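Local coordinates for protein beta-N-acetylhexosaminidase (Arthrobacter aurescens, PDB 3RCN) that probably hydrolyses terminal non-reducing N-acetyl-D-hexosamine residues of N-acetyl-beta-D-hexosaminides, as a member of glycosyl hydrolase family 20, at residues A6-S18 against L475-A487. Numbering follows the deposited sequence.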
# COMPACT_ATOMS: atom_id res chain seq x y z
N ALA A 6 -22.25 5.77 30.31
CA ALA A 6 -21.00 6.49 30.06
C ALA A 6 -19.96 5.66 29.30
O ALA A 6 -18.84 6.13 29.06
CB ALA A 6 -20.42 7.02 31.36
N PHE A 7 -20.32 4.43 28.94
CA PHE A 7 -19.35 3.51 28.35
C PHE A 7 -19.28 3.55 26.82
O PHE A 7 -20.27 3.33 26.13
CB PHE A 7 -19.60 2.08 28.81
CG PHE A 7 -18.56 1.11 28.33
CD1 PHE A 7 -17.37 0.95 29.02
CD2 PHE A 7 -18.76 0.37 27.18
CE1 PHE A 7 -16.40 0.07 28.58
CE2 PHE A 7 -17.80 -0.51 26.72
CZ PHE A 7 -16.62 -0.66 27.43
N HIS A 8 -18.08 3.82 26.32
CA HIS A 8 -17.80 3.78 24.89
C HIS A 8 -16.35 3.40 24.73
O HIS A 8 -15.55 3.59 25.65
CB HIS A 8 -18.02 5.15 24.25
CG HIS A 8 -16.89 6.10 24.49
ND1 HIS A 8 -16.97 7.15 25.37
CD2 HIS A 8 -15.63 6.13 23.98
CE1 HIS A 8 -15.82 7.80 25.39
NE2 HIS A 8 -14.99 7.20 24.56
N GLN A 9 -16.03 2.77 23.61
CA GLN A 9 -14.64 2.49 23.23
C GLN A 9 -13.93 3.37 22.20
O GLN A 9 -12.87 3.00 21.70
CB GLN A 9 -14.39 1.00 23.10
CG GLN A 9 -14.67 0.33 24.44
CD GLN A 9 -14.44 -1.15 24.44
OE1 GLN A 9 -14.94 -1.88 23.57
NE2 GLN A 9 -13.69 -1.62 25.42
N LEU A 10 -14.58 4.47 21.80
CA LEU A 10 -14.04 5.44 20.83
C LEU A 10 -12.67 6.02 21.16
O LEU A 10 -12.42 6.47 22.28
CB LEU A 10 -15.02 6.60 20.70
CG LEU A 10 -16.46 6.18 20.43
CD1 LEU A 10 -17.35 7.36 20.63
CD2 LEU A 10 -16.59 5.63 19.02
N ILE A 11 -11.78 6.04 20.17
CA ILE A 11 -10.57 6.85 20.27
C ILE A 11 -10.42 7.66 18.99
O ILE A 11 -10.55 7.11 17.89
CB ILE A 11 -9.33 5.94 20.38
CG1 ILE A 11 -9.28 5.25 21.74
CG2 ILE A 11 -8.06 6.71 20.14
CD1 ILE A 11 -8.19 4.22 21.84
N PRO A 12 -10.07 8.95 19.11
CA PRO A 12 -9.99 9.76 20.34
C PRO A 12 -11.33 9.85 21.06
O PRO A 12 -12.36 9.92 20.41
CB PRO A 12 -9.63 11.16 19.83
CG PRO A 12 -9.23 10.99 18.39
CD PRO A 12 -9.94 9.78 17.90
N ALA A 13 -11.33 9.87 22.39
CA ALA A 13 -12.56 10.03 23.16
C ALA A 13 -13.22 11.37 22.86
O ALA A 13 -12.57 12.40 22.92
CB ALA A 13 -12.27 9.92 24.65
N PRO A 14 -14.53 11.36 22.56
CA PRO A 14 -15.30 12.58 22.27
C PRO A 14 -15.46 13.42 23.53
O PRO A 14 -15.23 12.92 24.63
CB PRO A 14 -16.67 12.05 21.84
CG PRO A 14 -16.54 10.56 21.76
CD PRO A 14 -15.40 10.17 22.62
N TRP A 15 -15.85 14.68 23.39
CA TRP A 15 -15.96 15.54 24.55
C TRP A 15 -17.14 15.19 25.47
O TRP A 15 -16.97 15.16 26.69
CB TRP A 15 -15.94 17.02 24.16
CG TRP A 15 -14.54 17.50 23.95
CD1 TRP A 15 -13.64 17.03 23.03
CD2 TRP A 15 -13.87 18.54 24.67
NE1 TRP A 15 -12.45 17.72 23.14
CE2 TRP A 15 -12.57 18.65 24.14
CE3 TRP A 15 -14.24 19.39 25.71
CZ2 TRP A 15 -11.64 19.57 24.61
CZ3 TRP A 15 -13.32 20.31 26.18
CH2 TRP A 15 -12.03 20.39 25.63
N SER A 16 -18.31 14.92 24.89
CA SER A 16 -19.43 14.38 25.68
C SER A 16 -20.11 13.19 25.00
O SER A 16 -20.33 13.18 23.78
CB SER A 16 -20.45 15.46 26.02
OG SER A 16 -21.20 15.86 24.89
N PHE A 17 -20.45 12.18 25.79
CA PHE A 17 -21.05 10.95 25.26
C PHE A 17 -22.15 10.42 26.18
O PHE A 17 -21.95 10.30 27.38
CB PHE A 17 -19.96 9.89 25.07
CG PHE A 17 -20.48 8.54 24.64
CD1 PHE A 17 -20.87 7.59 25.58
CD2 PHE A 17 -20.57 8.21 23.29
CE1 PHE A 17 -21.34 6.33 25.19
CE2 PHE A 17 -21.04 6.96 22.90
CZ PHE A 17 -21.43 6.02 23.85
N SER A 18 -23.30 10.10 25.60
CA SER A 18 -24.38 9.44 26.34
C SER A 18 -25.02 8.31 25.53
O SER A 18 -25.36 8.49 24.36
CB SER A 18 -25.47 10.44 26.73
OG SER A 18 -26.66 9.77 27.11
N LEU A 475 0.84 6.86 18.26
CA LEU A 475 0.10 7.88 17.53
C LEU A 475 -1.41 7.85 17.85
O LEU A 475 -2.11 8.85 17.66
CB LEU A 475 0.34 7.71 16.03
CG LEU A 475 -0.08 8.87 15.15
CD1 LEU A 475 0.42 10.18 15.75
CD2 LEU A 475 0.45 8.70 13.73
N SER A 476 -1.92 6.72 18.32
CA SER A 476 -3.32 6.64 18.71
C SER A 476 -3.55 7.41 20.01
O SER A 476 -4.53 8.15 20.14
CB SER A 476 -3.78 5.19 18.88
OG SER A 476 -3.69 4.48 17.67
N ALA A 477 -2.64 7.22 20.96
CA ALA A 477 -2.70 7.94 22.23
C ALA A 477 -2.48 9.45 22.02
O ALA A 477 -3.17 10.29 22.61
CB ALA A 477 -1.67 7.37 23.18
N ILE A 478 -1.52 9.78 21.17
CA ILE A 478 -1.26 11.15 20.77
C ILE A 478 -2.49 11.80 20.11
O ILE A 478 -2.80 12.95 20.40
CB ILE A 478 -0.02 11.23 19.85
CG1 ILE A 478 1.25 11.13 20.70
CG2 ILE A 478 0.01 12.52 19.08
CD1 ILE A 478 2.42 10.49 19.99
N SER A 479 -3.18 11.08 19.24
CA SER A 479 -4.35 11.66 18.59
C SER A 479 -5.39 12.08 19.62
O SER A 479 -6.12 13.05 19.41
CB SER A 479 -4.98 10.70 17.56
OG SER A 479 -5.72 9.66 18.18
N GLU A 480 -5.45 11.36 20.74
CA GLU A 480 -6.38 11.69 21.82
C GLU A 480 -5.91 12.93 22.58
O GLU A 480 -6.70 13.83 22.89
CB GLU A 480 -6.56 10.51 22.78
CG GLU A 480 -7.54 10.81 23.90
CD GLU A 480 -8.33 9.59 24.38
OE1 GLU A 480 -8.99 8.95 23.54
OE2 GLU A 480 -8.30 9.30 25.59
N VAL A 481 -4.62 12.98 22.88
CA VAL A 481 -4.04 14.14 23.52
C VAL A 481 -4.35 15.41 22.71
O VAL A 481 -4.68 16.44 23.27
CB VAL A 481 -2.51 13.97 23.72
CG1 VAL A 481 -1.88 15.27 24.20
CG2 VAL A 481 -2.22 12.82 24.69
N PHE A 482 -4.27 15.31 21.38
CA PHE A 482 -4.54 16.47 20.51
C PHE A 482 -6.02 16.82 20.36
O PHE A 482 -6.37 17.99 20.22
CB PHE A 482 -3.96 16.26 19.11
CG PHE A 482 -2.47 16.13 19.07
CD1 PHE A 482 -1.73 16.18 20.24
CD2 PHE A 482 -1.81 15.96 17.86
CE1 PHE A 482 -0.35 16.06 20.20
CE2 PHE A 482 -0.44 15.83 17.81
CZ PHE A 482 0.30 15.89 18.99
N TRP A 483 -6.86 15.80 20.22
CA TRP A 483 -8.30 15.99 20.08
C TRP A 483 -9.13 16.19 21.36
O TRP A 483 -9.90 17.16 21.47
CB TRP A 483 -8.91 14.85 19.25
CG TRP A 483 -10.36 15.06 19.01
CD1 TRP A 483 -11.38 14.75 19.86
CD2 TRP A 483 -10.95 15.67 17.87
NE1 TRP A 483 -12.58 15.11 19.30
CE2 TRP A 483 -12.35 15.69 18.08
CE3 TRP A 483 -10.45 16.22 16.69
CZ2 TRP A 483 -13.24 16.22 17.16
CZ3 TRP A 483 -11.33 16.75 15.77
CH2 TRP A 483 -12.71 16.74 16.01
N SER A 484 -8.95 15.30 22.33
CA SER A 484 -9.94 15.16 23.39
C SER A 484 -9.80 16.20 24.50
O SER A 484 -8.96 17.08 24.45
CB SER A 484 -9.89 13.76 24.03
OG SER A 484 -9.94 12.75 23.05
N ASN A 485 -10.65 16.05 25.51
CA ASN A 485 -10.66 16.86 26.71
C ASN A 485 -9.64 16.35 27.73
O ASN A 485 -9.69 15.19 28.16
CB ASN A 485 -12.09 16.85 27.29
CG ASN A 485 -12.23 17.67 28.57
OD1 ASN A 485 -11.31 18.37 28.99
ND2 ASN A 485 -13.40 17.59 29.19
N PRO A 486 -8.69 17.22 28.12
CA PRO A 486 -7.61 16.87 29.05
C PRO A 486 -8.09 16.52 30.46
O PRO A 486 -7.34 15.89 31.21
CB PRO A 486 -6.75 18.14 29.08
CG PRO A 486 -7.67 19.23 28.68
CD PRO A 486 -8.61 18.63 27.70
N ALA A 487 -9.31 16.90 30.80
CA ALA A 487 -9.87 16.65 32.13
C ALA A 487 -10.12 15.17 32.38
O ALA A 487 -9.87 14.66 33.48
CB ALA A 487 -11.16 17.42 32.30
O HOH W 1 -12.56 13.39 26.63
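With CG of E480 trans to its backbone N (chi1 -179°) and the chain bending at CG, the carboxylate of E480 swings off the helix toward A13; S484 OG, turned beside its own backbone N (chi1 -51°), faces the same residue. The backbone of A13 is thus held at both its N-H and its carbonyl. A13 N donates to E480 OE1 at 2.8 Å, coming from above the carboxylate plane, and S484 OG donates to a lone pair of A13 O at 2.7 Å. Glutamate is long enough to carry its oxygen out to A13 N, while A13 O already lies beside S484, where a short hydroxyl suffices. P12, following a cis peptide bond, lays its CB 3.8 Å from W483 CB; its compact ring fits against the helix and has no N-H to satisfy.

The indole of W15 closes over the end of the helix. W15 NE1 donates almost straight (177°) to W483 O at 3.1 Å, which lies in the indole plane. N485 CB sits 3.5 Å above the centre of the six-membered ring of W15, a CH-pi contact. Tryptophan thus offers both an N-H for the helix-end carbonyl and a broad face for N485, whose short, flat amide lies nearly parallel to it while OD1 accepts from A487 N in an Asx turn.

E480 OE2 is hydrogen-bonded to Y432 and salt-bridged to R497, consistent with their fixing the carboxylate, while D134 receives both W483 NE1 and W15 N. The contact therefore ties the loop leading into strand 16-26 of the N-terminal domain to helix 474-483 of the catalytic barrel; P14 packs on strand 125-134, and A13 and A477 touch helix 491-508.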